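Local coordinates for protein HpuA (Kingella denitrificans ATCC 33394, PDB 5EC6) that serves as an outer-membrane lipoprotein receptor for haemoglobin, probably as an early step in the acquisition of haem iron, at residues P102-M107 and N186-T191; M128-L133 and S192-R197; M136-W141 and E178-R183; L264-E269 and G281-G286; G286-G291 and A298-T303. All coordinates share one frame; numbering follows the deposited sequence.

Contact 1. Residues P102-M107 and N186-T191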
# COMPACT_ATOMS: atom_id res chain seq x y z
N PRO A 102 -10.61 -3.72 -12.47
CA PRO A 102 -10.89 -2.64 -13.42
C PRO A 102 -9.78 -1.58 -13.38
O PRO A 102 -9.18 -1.40 -12.32
CB PRO A 102 -12.19 -2.05 -12.90
CG PRO A 102 -12.81 -3.13 -12.07
CD PRO A 102 -11.66 -3.86 -11.44
N ASN A 103 -9.50 -0.92 -14.49
CA ASN A 103 -8.41 0.05 -14.53
C ASN A 103 -8.78 1.48 -14.14
O ASN A 103 -7.90 2.33 -14.07
CB ASN A 103 -7.74 0.05 -15.89
CG ASN A 103 -7.14 -1.29 -16.25
OD1 ASN A 103 -6.75 -2.08 -15.41
ND2 ASN A 103 -7.03 -1.53 -17.53
N SER A 104 -10.07 1.74 -13.90
CA SER A 104 -10.56 3.06 -13.52
C SER A 104 -11.62 2.88 -12.45
O SER A 104 -12.41 1.91 -12.50
CB SER A 104 -11.17 3.77 -14.74
OG SER A 104 -11.56 5.08 -14.43
N HIS A 105 -11.63 3.79 -11.47
CA HIS A 105 -12.48 3.70 -10.28
C HIS A 105 -12.92 5.08 -9.85
O HIS A 105 -12.17 6.04 -9.90
CB HIS A 105 -11.77 3.02 -9.10
CG HIS A 105 -10.92 1.86 -9.48
ND1 HIS A 105 -11.26 0.58 -9.15
CD2 HIS A 105 -9.72 1.80 -10.10
CE1 HIS A 105 -10.33 -0.25 -9.61
NE2 HIS A 105 -9.40 0.47 -10.20
N PRO A 106 -14.19 5.21 -9.44
CA PRO A 106 -14.62 6.48 -8.87
C PRO A 106 -14.02 6.72 -7.46
O PRO A 106 -13.90 5.78 -6.69
CB PRO A 106 -16.15 6.30 -8.77
CG PRO A 106 -16.35 4.85 -8.53
CD PRO A 106 -15.25 4.18 -9.36
N MET A 107 -13.67 7.95 -7.14
CA MET A 107 -13.23 8.31 -5.81
C MET A 107 -14.43 8.79 -5.01
O MET A 107 -15.38 9.36 -5.58
CB MET A 107 -12.20 9.41 -5.89
CG MET A 107 -10.99 9.03 -6.75
SD MET A 107 -9.71 10.30 -6.86
CE MET A 107 -9.01 10.32 -5.23
N ASN A 186 -8.13 12.87 -14.14
CA ASN A 186 -9.49 13.36 -14.44
C ASN A 186 -10.52 12.85 -13.47
O ASN A 186 -11.48 12.16 -13.87
CB ASN A 186 -9.92 12.90 -15.83
CG ASN A 186 -9.35 13.76 -16.92
OD1 ASN A 186 -8.80 13.26 -17.90
ND2 ASN A 186 -9.47 15.08 -16.75
N ASP A 187 -10.34 13.19 -12.21
CA ASP A 187 -11.28 12.87 -11.15
C ASP A 187 -11.47 11.37 -10.82
O ASP A 187 -12.21 11.03 -9.86
CB ASP A 187 -12.66 13.57 -11.41
CG ASP A 187 -12.74 14.95 -10.77
OD1 ASP A 187 -11.69 15.48 -10.34
OD2 ASP A 187 -13.86 15.51 -10.71
N ARG A 188 -10.76 10.49 -11.53
CA ARG A 188 -10.84 9.07 -11.26
C ARG A 188 -9.50 8.52 -10.82
O ARG A 188 -8.44 9.01 -11.20
CB ARG A 188 -11.33 8.31 -12.47
CG ARG A 188 -12.86 8.50 -12.53
CD ARG A 188 -13.41 7.94 -13.79
NE ARG A 188 -13.63 6.51 -13.70
CZ ARG A 188 -14.63 5.89 -13.07
NH1 ARG A 188 -15.58 6.55 -12.36
NH2 ARG A 188 -14.67 4.58 -13.17
N ALA A 189 -9.59 7.50 -10.03
CA ALA A 189 -8.45 6.67 -9.75
C ALA A 189 -8.21 5.68 -10.87
O ALA A 189 -9.14 5.02 -11.36
CB ALA A 189 -8.69 5.92 -8.45
N VAL A 190 -6.95 5.53 -11.28
CA VAL A 190 -6.61 4.62 -12.34
C VAL A 190 -5.51 3.69 -11.81
O VAL A 190 -4.63 4.11 -11.05
CB VAL A 190 -6.18 5.34 -13.63
CG1 VAL A 190 -7.40 6.05 -14.23
CG2 VAL A 190 -5.07 6.35 -13.44
N THR A 191 -5.62 2.44 -12.19
CA THR A 191 -4.77 1.38 -11.64
C THR A 191 -4.03 0.60 -12.70
O THR A 191 -4.45 0.47 -13.88
CB THR A 191 -5.55 0.46 -10.70
OG1 THR A 191 -6.78 0.01 -11.34
CG2 THR A 191 -5.86 1.17 -9.41
O HOH W 1 -6.28 -2.29 -12.60
O HOH W 2 -14.32 10.09 -9.12
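An antiparallel strand pair joins His105 to Ala189 and Ser104 to Val190, with strand 104-106 running against strand 188-191 at 151°. His105 and Ala189 form the hydrogen-bonded pair: His105 N donates to Ala189 O (2.8 Å) and Ala189 N to His105 O (3.0 Å). Two residues along, Thr191 N binds Asn103 O at 3.0 Å. Between these bonds sits the non-hydrogen-bonded pair Ser104-Val190.

The side chains add a second set of links. His105 CG lies anti to its carbonyl carbon, and the imidazole presents its edge to the neighbouring strand, where NE2 and Thr191 OG1 share a hydrogen bond of 2.9 Å. Its other nitrogen, ND1, is bonded to Ile90 N, and the two bonds together fix the rotation of the ring. A water bridges Thr191 OG1 to Asn103 OD1. This pairing makes strand 188-191 the piece between strands 104-109 and 174-185, because Val190 also bonds through its backbone to Arg183.

On the Ser104 side, the bent chain of Arg188 folds back over the partner strand. Its NE donates to Ser104 OG at 2.6 Å, with the hydroxyl oxygen close to the guanidinium plane, while one face of the guanidinium lies on the backbone, with His105 C over its centre and Pro106 N toward the rim. Toward the far end, Met107 CG packs on Ala189 CB at 4.2 Å. The side chain of Val190 lies near a bound glycerol, probably from the crystallisation liquor.

Contact 2. Residues M128-L133 and S192-R197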
# COMPACT_ATOMS: atom_id res chain seq x y z
N MET A 128 -6.47 -12.43 -5.95
CA MET A 128 -5.75 -11.19 -6.26
C MET A 128 -4.96 -10.75 -5.06
O MET A 128 -5.37 -9.90 -4.25
CB MET A 128 -6.68 -10.09 -6.72
CG MET A 128 -7.35 -10.47 -8.05
SD MET A 128 -7.59 -9.08 -9.16
CE MET A 128 -8.04 -7.84 -8.00
N ASN A 129 -3.82 -11.37 -4.98
CA ASN A 129 -3.02 -11.33 -3.83
C ASN A 129 -2.46 -9.94 -3.53
O ASN A 129 -2.23 -9.68 -2.37
CB ASN A 129 -1.91 -12.32 -3.96
CG ASN A 129 -2.38 -13.76 -3.85
OD1 ASN A 129 -3.48 -14.06 -3.36
ND2 ASN A 129 -1.54 -14.66 -4.31
N ALA A 130 -2.24 -9.08 -4.53
CA ALA A 130 -1.65 -7.74 -4.25
C ALA A 130 -2.54 -6.89 -3.35
O ALA A 130 -2.07 -6.00 -2.69
CB ALA A 130 -1.38 -6.99 -5.53
N LEU A 131 -3.85 -7.18 -3.38
CA LEU A 131 -4.83 -6.35 -2.70
C LEU A 131 -5.00 -6.74 -1.25
O LEU A 131 -5.60 -5.99 -0.50
CB LEU A 131 -6.20 -6.53 -3.37
CG LEU A 131 -6.42 -6.20 -4.84
CD1 LEU A 131 -7.78 -6.76 -5.22
CD2 LEU A 131 -6.35 -4.69 -5.05
N ARG A 132 -4.51 -7.93 -0.89
CA ARG A 132 -4.76 -8.51 0.41
C ARG A 132 -3.79 -7.96 1.45
O ARG A 132 -3.07 -8.70 2.13
CB ARG A 132 -4.55 -10.02 0.35
CG ARG A 132 -5.37 -10.80 -0.66
CD ARG A 132 -5.00 -12.30 -0.53
NE ARG A 132 -5.94 -13.18 -1.23
CZ ARG A 132 -7.18 -13.46 -0.81
NH1 ARG A 132 -7.64 -12.94 0.33
NH2 ARG A 132 -7.96 -14.27 -1.52
N LEU A 133 -3.76 -6.66 1.57
CA LEU A 133 -2.80 -6.03 2.46
C LEU A 133 -3.39 -6.13 3.83
O LEU A 133 -4.63 -6.06 3.94
CB LEU A 133 -2.63 -4.57 2.05
CG LEU A 133 -2.15 -4.38 0.63
CD1 LEU A 133 -2.28 -2.92 0.25
CD2 LEU A 133 -0.74 -4.80 0.49
N SER A 192 -2.87 0.07 -12.30
CA SER A 192 -2.05 -0.76 -13.16
C SER A 192 -2.74 -2.09 -13.50
O SER A 192 -3.60 -2.56 -12.77
CB SER A 192 -0.70 -1.02 -12.49
OG SER A 192 -0.87 -1.62 -11.24
N SER A 193 -2.34 -2.68 -14.63
CA SER A 193 -3.06 -3.86 -15.15
C SER A 193 -2.91 -5.03 -14.25
O SER A 193 -1.79 -5.38 -13.80
CB SER A 193 -2.59 -4.22 -16.55
OG SER A 193 -2.84 -3.15 -17.43
N TYR A 194 -4.02 -5.71 -13.98
CA TYR A 194 -3.98 -6.85 -13.09
C TYR A 194 -5.10 -7.78 -13.44
O TYR A 194 -6.27 -7.41 -13.31
CB TYR A 194 -4.14 -6.40 -11.65
CG TYR A 194 -3.73 -7.33 -10.56
CD1 TYR A 194 -2.79 -8.37 -10.76
CD2 TYR A 194 -4.21 -7.15 -9.27
CE1 TYR A 194 -2.39 -9.17 -9.73
CE2 TYR A 194 -3.83 -7.96 -8.22
CZ TYR A 194 -2.91 -8.98 -8.44
OH TYR A 194 -2.57 -9.74 -7.35
N GLU A 195 -4.72 -9.01 -13.81
CA GLU A 195 -5.68 -10.09 -14.10
C GLU A 195 -5.08 -11.37 -13.63
O GLU A 195 -3.91 -11.69 -13.97
CB GLU A 195 -5.96 -10.18 -15.60
CG GLU A 195 -6.84 -11.39 -15.96
CD GLU A 195 -7.23 -11.45 -17.43
OE1 GLU A 195 -6.93 -10.52 -18.21
OE2 GLU A 195 -7.91 -12.45 -17.76
N THR A 196 -5.82 -12.12 -12.83
CA THR A 196 -5.34 -13.43 -12.40
C THR A 196 -6.34 -14.48 -12.86
O THR A 196 -7.40 -14.13 -13.38
CB THR A 196 -5.15 -13.46 -10.88
OG1 THR A 196 -6.39 -13.16 -10.25
CG2 THR A 196 -4.12 -12.42 -10.46
N ARG A 197 -5.99 -15.74 -12.67
CA ARG A 197 -6.93 -16.85 -12.89
C ARG A 197 -6.86 -17.90 -11.78
O ARG A 197 -5.80 -18.46 -11.54
CB ARG A 197 -6.69 -17.49 -14.27
CG ARG A 197 -7.87 -17.33 -15.21
CD ARG A 197 -7.50 -17.38 -16.69
NE ARG A 197 -8.48 -16.63 -17.50
CZ ARG A 197 -9.76 -16.97 -17.67
NH1 ARG A 197 -10.28 -18.06 -17.10
NH2 ARG A 197 -10.55 -16.21 -18.43
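The phenolic oxygen of Tyr194 accepts a nearly straight hydrogen bond from Ala130 N, 2.9 Å long with an angle of 169° at the hydrogen, and is also bonded to the carboxylate oxygen Glu178 OE2. Backbone amide and carboxylate thus grip a single buried hydroxyl and hold the tyrosine at its tip. Asn129 N lies close as well, 3.1 Å from Tyr194 OH, but at an angle too poor for a bond. The direction of the side chain is set at its root: Tyr194 CB points toward residues 128-130, and CG stands anti to the backbone N (chi1 -162°).

Those residues lead into a short 3-10 turn, 129-131, in the connection between strands 115-118 and 136-142; Leu131 N donates to Met128 O, and Arg132 then forms the centre of an inverse gamma turn. The amide caught by Tyr194 belongs to the middle residue of the 3-10 turn, so the phenol pins the connection to the segment that follows strand 188-191.

Apolar contacts from Ala130 and Met128 accompany the bond. Ala130 CB approaches the ring obliquely, 3.8 Å from Tyr194 CE2, and Met128 CB reaches the same carbon at 3.9 Å. The bent chain of Met128 slides past the tyrosine in the opposite direction, bringing SD to 4.4 Å from the ring centroid, an oblique Met-aromatic contact 32° off the normal. Farther along, Met128 CG meets Thr196 OG1 at 3.6 Å, where strand 195-196 pairs with strand 99-100. Asn129 O is hydrogen-bonded to Thr303 OG1.

Contact 3. Residues M136-W141 and E178-R183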
# COMPACT_ATOMS: atom_id res chain seq x y z
N MET A 136 -0.75 -2.32 5.84
CA MET A 136 -0.56 -1.05 5.14
C MET A 136 -1.80 -0.72 4.36
O MET A 136 -2.65 -1.60 4.11
CB MET A 136 0.70 -1.08 4.23
CG MET A 136 0.60 -2.11 3.18
SD MET A 136 1.84 -1.86 1.88
CE MET A 136 1.24 -0.37 1.16
N GLN A 137 -1.86 0.52 3.86
CA GLN A 137 -2.84 0.97 2.90
C GLN A 137 -2.13 1.87 1.92
O GLN A 137 -1.07 2.43 2.23
CB GLN A 137 -3.96 1.80 3.57
CG GLN A 137 -5.29 1.09 3.73
CD GLN A 137 -6.03 0.80 2.44
OE1 GLN A 137 -5.50 0.89 1.36
NE2 GLN A 137 -7.27 0.37 2.57
N PHE A 138 -2.72 2.00 0.73
CA PHE A 138 -2.26 3.02 -0.22
C PHE A 138 -3.46 3.59 -0.93
O PHE A 138 -4.52 2.95 -0.99
CB PHE A 138 -1.16 2.50 -1.18
CG PHE A 138 -1.63 1.54 -2.23
CD1 PHE A 138 -1.90 0.20 -1.93
CD2 PHE A 138 -1.79 1.95 -3.54
CE1 PHE A 138 -2.30 -0.69 -2.91
CE2 PHE A 138 -2.26 1.08 -4.51
CZ PHE A 138 -2.50 -0.24 -4.20
N GLY A 139 -3.28 4.78 -1.48
CA GLY A 139 -4.39 5.48 -2.08
C GLY A 139 -4.04 6.89 -2.41
O GLY A 139 -2.87 7.23 -2.69
N ALA A 140 -5.08 7.74 -2.48
CA ALA A 140 -4.90 9.15 -2.86
C ALA A 140 -6.00 9.96 -2.25
O ALA A 140 -7.15 9.48 -2.12
CB ALA A 140 -4.94 9.33 -4.36
N TRP A 141 -5.65 11.21 -1.93
CA TRP A 141 -6.61 12.23 -1.56
C TRP A 141 -6.52 13.35 -2.59
O TRP A 141 -5.42 13.73 -3.03
CB TRP A 141 -6.32 12.73 -0.17
CG TRP A 141 -7.13 13.92 0.32
CD1 TRP A 141 -8.28 13.89 1.04
CD2 TRP A 141 -6.75 15.31 0.21
NE1 TRP A 141 -8.68 15.18 1.37
CE2 TRP A 141 -7.74 16.07 0.88
CE3 TRP A 141 -5.70 15.98 -0.41
CZ2 TRP A 141 -7.69 17.46 0.95
CZ3 TRP A 141 -5.63 17.38 -0.29
CH2 TRP A 141 -6.63 18.09 0.38
N GLU A 178 4.14 -8.63 -5.41
CA GLU A 178 3.08 -8.52 -6.41
C GLU A 178 2.35 -7.26 -6.00
O GLU A 178 1.79 -7.22 -4.91
CB GLU A 178 2.19 -9.76 -6.33
CG GLU A 178 1.09 -9.85 -7.39
CD GLU A 178 0.55 -11.27 -7.54
OE1 GLU A 178 1.32 -12.27 -7.33
OE2 GLU A 178 -0.68 -11.41 -7.84
N VAL A 179 2.33 -6.24 -6.88
CA VAL A 179 1.94 -4.89 -6.47
C VAL A 179 0.88 -4.30 -7.42
O VAL A 179 0.75 -4.73 -8.59
CB VAL A 179 3.14 -3.90 -6.34
CG1 VAL A 179 4.22 -4.48 -5.44
CG2 VAL A 179 3.73 -3.49 -7.66
N ILE A 180 0.27 -3.25 -6.94
CA ILE A 180 -0.61 -2.41 -7.77
C ILE A 180 -0.18 -0.97 -7.63
O ILE A 180 0.14 -0.50 -6.54
CB ILE A 180 -2.07 -2.56 -7.31
CG1 ILE A 180 -2.57 -4.00 -7.49
CG2 ILE A 180 -2.97 -1.58 -8.07
CD1 ILE A 180 -3.73 -4.30 -6.59
N GLY A 181 -0.15 -0.27 -8.77
CA GLY A 181 0.07 1.17 -8.84
C GLY A 181 -1.21 1.93 -9.06
O GLY A 181 -2.15 1.40 -9.70
N LEU A 182 -1.24 3.12 -8.49
CA LEU A 182 -2.41 3.99 -8.51
C LEU A 182 -1.98 5.39 -8.92
O LEU A 182 -1.03 5.97 -8.37
CB LEU A 182 -3.07 4.03 -7.14
CG LEU A 182 -4.10 5.16 -6.93
CD1 LEU A 182 -5.33 4.66 -7.63
CD2 LEU A 182 -4.37 5.44 -5.45
N ARG A 183 -2.72 5.97 -9.89
CA ARG A 183 -2.61 7.36 -10.22
C ARG A 183 -4.04 7.98 -10.16
O ARG A 183 -5.04 7.26 -10.01
CB ARG A 183 -2.01 7.55 -11.63
CG ARG A 183 -0.51 7.07 -11.81
CD ARG A 183 -0.08 7.26 -13.25
NE ARG A 183 1.36 7.42 -13.50
CZ ARG A 183 2.01 6.96 -14.56
NH1 ARG A 183 1.40 6.20 -15.52
NH2 ARG A 183 3.32 7.14 -14.60
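Phe138 and Leu182 are the two bumps of this contact, each projecting from its own strand into the surface of the other. Strands 136-141 and 178-183 run almost parallel, 12° apart, but their axes lie 7.4 Å from each other: they face one another through side chains, as layers, and are not paired by backbone bonds. Leu182 CG is anti to the backbone N (chi1 166°), and its methyl CD2 settles against the backbone of Gly139, 3.4 Å from both Gly139 CA and Gly139 C, the approach to CA being tighter than usual for two carbons. Ala140 CB lies beside this spot, 4.1 Å from Leu182 CD2.

Next to it, the phenyl ring of Phe138 reaches across to strand 178-183 with CZ and CE2. CZ abuts Ile180 CB at 3.9 Å, the two side chains crossing at about a right angle, and CE2 comes to 3.5 Å from Ile180 O, an oblique approach. At the ring's edge CE2 also touches Leu182 CB, 4.0 Å away, so the aromatic group is lodged between Ile180 and Leu182. Ser299 from strand 298-308 adjoins both Phe138 and Leu182.

Such face-to-face packing is that of two beta layers: here the layer containing strand 136-142 lies against the outer wall of a beta barrel that has strand 174-185 as a stave.

Contact 4. Residues L264-E269 and G281-G286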
# COMPACT_ATOMS: atom_id res chain seq x y z
N LEU A 264 9.46 -1.14 3.23
CA LEU A 264 8.90 -2.45 3.52
C LEU A 264 8.04 -2.34 4.78
O LEU A 264 8.43 -1.63 5.72
CB LEU A 264 10.03 -3.44 3.74
CG LEU A 264 11.02 -3.57 2.56
CD1 LEU A 264 12.14 -4.54 2.87
CD2 LEU A 264 10.25 -4.09 1.34
N PHE A 265 6.92 -3.03 4.72
CA PHE A 265 5.91 -3.02 5.76
C PHE A 265 5.64 -4.45 6.26
O PHE A 265 5.94 -5.43 5.60
CB PHE A 265 4.62 -2.40 5.23
CG PHE A 265 4.73 -0.93 4.87
CD1 PHE A 265 4.63 0.07 5.83
CD2 PHE A 265 4.99 -0.56 3.57
CE1 PHE A 265 4.70 1.41 5.49
CE2 PHE A 265 5.08 0.78 3.21
CZ PHE A 265 4.96 1.78 4.18
N ALA A 266 4.95 -4.50 7.40
CA ALA A 266 4.51 -5.72 8.12
C ALA A 266 5.55 -6.30 9.05
O ALA A 266 6.74 -6.52 8.66
CB ALA A 266 3.97 -6.79 7.20
N LYS A 267 5.12 -6.53 10.29
CA LYS A 267 5.98 -7.23 11.24
C LYS A 267 6.18 -8.67 10.80
O LYS A 267 5.41 -9.22 10.03
CB LYS A 267 5.36 -7.20 12.65
CG LYS A 267 5.42 -5.81 13.21
CD LYS A 267 4.63 -5.66 14.49
CE LYS A 267 4.71 -4.20 14.94
NZ LYS A 267 3.36 -3.74 15.35
N GLU A 268 7.21 -9.29 11.38
CA GLU A 268 7.39 -10.73 11.22
C GLU A 268 6.25 -11.61 11.74
O GLU A 268 5.47 -11.14 12.57
CB GLU A 268 8.71 -11.14 11.86
CG GLU A 268 8.63 -11.29 13.36
CD GLU A 268 8.66 -9.97 14.12
OE1 GLU A 268 8.82 -8.84 13.61
OE2 GLU A 268 8.54 -10.09 15.34
N GLU A 269 6.19 -12.85 11.28
CA GLU A 269 5.21 -13.81 11.75
C GLU A 269 5.97 -14.88 12.51
O GLU A 269 7.04 -15.32 12.06
CB GLU A 269 4.44 -14.44 10.60
CG GLU A 269 3.58 -13.42 9.86
CD GLU A 269 3.00 -14.01 8.60
OE1 GLU A 269 2.07 -14.81 8.73
OE2 GLU A 269 3.49 -13.72 7.49
N GLY A 281 8.54 -7.52 6.57
CA GLY A 281 8.58 -7.05 5.17
C GLY A 281 7.76 -7.84 4.21
O GLY A 281 8.07 -7.91 3.01
N GLY A 282 6.68 -8.45 4.69
CA GLY A 282 5.77 -9.10 3.85
C GLY A 282 4.90 -8.23 2.92
O GLY A 282 4.18 -8.78 2.09
N GLU A 283 4.94 -6.93 3.15
CA GLU A 283 4.28 -5.96 2.31
C GLU A 283 5.25 -4.85 1.92
O GLU A 283 6.32 -4.68 2.52
CB GLU A 283 3.01 -5.43 2.99
CG GLU A 283 2.06 -6.59 3.23
CD GLU A 283 0.83 -6.26 4.06
OE1 GLU A 283 0.65 -5.12 4.46
OE2 GLU A 283 0.01 -7.22 4.27
N ILE A 284 4.87 -4.08 0.90
CA ILE A 284 5.74 -3.08 0.31
C ILE A 284 4.86 -1.95 -0.19
O ILE A 284 3.74 -2.19 -0.60
CB ILE A 284 6.58 -3.68 -0.86
CG1 ILE A 284 7.70 -2.72 -1.30
CG2 ILE A 284 5.73 -4.05 -2.06
CD1 ILE A 284 8.78 -3.39 -2.09
N GLY A 285 5.34 -0.73 -0.12
CA GLY A 285 4.60 0.41 -0.69
C GLY A 285 5.47 1.63 -0.85
O GLY A 285 6.58 1.69 -0.35
N GLY A 286 4.96 2.61 -1.59
CA GLY A 286 5.67 3.83 -1.77
C GLY A 286 5.01 4.77 -2.74
O GLY A 286 3.85 4.57 -3.12
O HOH W 3 5.95 -9.75 7.28
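In Phe265, CG is anti to the carbonyl carbon (chi1 -66°), and the edge of the ring, at CD2 and CE2, meets the backbone of Ile284 and Gly285. Phe265 CE2 comes within 3.7 Å of Gly285 N, which lies in the plane of the ring, and the absence of a side chain on Gly285 lets the ring edge sit close. In Ile284, CG1 is anti to the backbone N (chi1 -169°); from there CD1 meets Leu264 CD2 at 3.8 Å. The two pairs use opposite faces of the strands: Leu264 and Ile284 pack beside Tyr177, whereas Phe265 and Glu283 adjoin Met136.

Phe265 and Glu283 are joined through both peptide groups, Phe265 N to Glu283 O at 2.8 Å and Glu283 N to Phe265 O at 3.0 Å. The Glu283 carboxylate turns to the amides of Lys134 and Ser135, which satisfy its two oxygens. Beyond the last pair the chains part but stay tied: Gly281 N donates to Ala266 O at 2.9 Å, Ala266 CB packs at 4.0 Å from Gly282 N, and a water joins Gly282 N to Lys267 O. Gly281 CA also makes a close CA-H...O contact with Phe265 O, 3.1 Å away.

Gly282 and Glu283 both lie opposite Phe265, which is the classic beta bulge, placed where strand 283-289 begins its antiparallel run beside strand 256-265 in the wall of the barrel.

Contact 5. Residues G286-G291 and A298-T303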
# COMPACT_ATOMS: atom_id res chain seq x y z
N GLY A 286 4.96 2.61 -1.59
CA GLY A 286 5.67 3.83 -1.77
C GLY A 286 5.01 4.77 -2.74
O GLY A 286 3.85 4.57 -3.12
N THR A 287 5.78 5.79 -3.14
CA THR A 287 5.32 6.80 -4.08
C THR A 287 6.34 6.95 -5.20
O THR A 287 7.53 6.64 -5.04
CB THR A 287 5.06 8.16 -3.40
OG1 THR A 287 6.26 8.61 -2.75
CG2 THR A 287 3.90 8.06 -2.42
N VAL A 288 5.84 7.48 -6.31
CA VAL A 288 6.71 7.87 -7.43
C VAL A 288 6.32 9.26 -7.84
O VAL A 288 5.17 9.50 -8.14
CB VAL A 288 6.62 6.92 -8.66
CG1 VAL A 288 7.70 7.30 -9.64
CG2 VAL A 288 6.80 5.47 -8.26
N ASN A 289 7.26 10.20 -7.76
CA ASN A 289 6.97 11.62 -7.87
C ASN A 289 7.76 12.22 -9.04
O ASN A 289 9.00 12.30 -8.98
CB ASN A 289 7.35 12.34 -6.58
CG ASN A 289 6.76 13.73 -6.49
OD1 ASN A 289 6.67 14.48 -7.50
ND2 ASN A 289 6.35 14.11 -5.27
N PHE A 290 7.01 12.62 -10.08
CA PHE A 290 7.57 13.17 -11.32
C PHE A 290 7.60 14.72 -11.29
O PHE A 290 8.03 15.35 -12.26
CB PHE A 290 6.74 12.67 -12.49
CG PHE A 290 6.80 11.19 -12.69
CD1 PHE A 290 7.81 10.60 -13.45
CD2 PHE A 290 5.89 10.36 -12.04
CE1 PHE A 290 7.88 9.24 -13.64
CE2 PHE A 290 5.96 8.99 -12.19
CZ PHE A 290 6.97 8.42 -13.00
N GLY A 291 7.19 15.31 -10.18
CA GLY A 291 7.06 16.76 -10.07
C GLY A 291 5.86 17.16 -9.27
O GLY A 291 4.85 16.45 -9.24
N ALA A 298 2.32 8.68 -8.60
CA ALA A 298 1.70 7.37 -8.26
C ALA A 298 1.97 7.00 -6.82
O ALA A 298 3.02 7.35 -6.27
CB ALA A 298 2.24 6.27 -9.14
N SER A 299 1.05 6.26 -6.23
CA SER A 299 1.36 5.41 -5.09
C SER A 299 1.26 3.95 -5.47
O SER A 299 0.71 3.59 -6.50
CB SER A 299 0.46 5.75 -3.89
OG SER A 299 -0.92 5.55 -4.24
N PHE A 300 1.83 3.07 -4.65
CA PHE A 300 1.77 1.66 -4.93
C PHE A 300 1.83 0.87 -3.63
O PHE A 300 2.34 1.37 -2.61
CB PHE A 300 2.85 1.18 -5.92
CG PHE A 300 4.27 1.37 -5.42
CD1 PHE A 300 4.97 2.54 -5.67
CD2 PHE A 300 4.92 0.33 -4.78
CE1 PHE A 300 6.25 2.70 -5.21
CE2 PHE A 300 6.22 0.50 -4.29
CZ PHE A 300 6.87 1.66 -4.53
N GLY A 301 1.31 -0.36 -3.67
CA GLY A 301 1.40 -1.27 -2.56
C GLY A 301 1.23 -2.68 -3.02
O GLY A 301 0.67 -2.96 -4.11
N GLY A 302 1.71 -3.61 -2.20
CA GLY A 302 1.52 -5.01 -2.54
C GLY A 302 2.11 -5.96 -1.52
O GLY A 302 2.54 -5.54 -0.44
N THR A 303 2.08 -7.23 -1.89
CA THR A 303 2.37 -8.32 -0.98
C THR A 303 3.54 -9.14 -1.49
O THR A 303 3.75 -9.29 -2.70
CB THR A 303 1.10 -9.24 -0.80
OG1 THR A 303 0.67 -9.75 -2.08
CG2 THR A 303 -0.01 -8.47 -0.11
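Gly286 and Phe300 face each other in the beta hairpin of strands 283-289 and 298-308, with Ala298 the next residue most buried by the pairing. Phe300 CG lies between its own backbone N and carbonyl carbon (chi1 63°). The ring lies over the glycine of the partner strand: Gly286 N sits 3.5 Å above the ring plane near its centre, and Gly286 CA makes a CH-pi contact, 4.0 Å from the Phe300 ring centroid. Only a glycine's bare backbone leaves space for this overlap, the cross-strand pairing known as aromatic rescue. Beneath the ring the two peptides bond both ways, Phe300 N to Gly286 O at 2.9 Å and Gly286 N to Phe300 O at 3.1 Å.

Ala298 repeats the hydrogen-bonded pairing with Val288: Val288 N donates to Ala298 O at 2.8 Å, and Val288 CB and Ala298 CB lie on the same face as the Phe300 ring. Val288 CG2 crosses to Phe300 CE1, 4.2 Å away. On the other face Ser299 OG binds Gly139 O, linking the hairpin to strand 136-142. Where strand 286-289 ends, Asn289 OD1 accepts from Gly291 N at 2.9 Å, closing an Asx turn.

Strand 174-185, which carries contact 3, pairs with strand 188-191 of contact 1 and strand 298-308 of contact 5. Contact 5 lies closest to contact 3, their centres about 7 Å apart, and Leu182 N bonds Ser299 O at 2.8 Å; contact 1 adjoins contact 3 also by packing of Ala189 CB on Leu182 CD1 at 3.7 Å. Contacts 4 and 5 share Gly286 and strand 283-289, which has one partner strand in each contact, whereas contacts 1 and 4 are about 26 Å apart between centres. Contact 2 reaches contact 3 through Ser192 OG and Gly181 N, 2.9 Å apart. Contacts 1 to 3 thus tie the second layer and its connections to the barrel. The structure contains no haemoglobin.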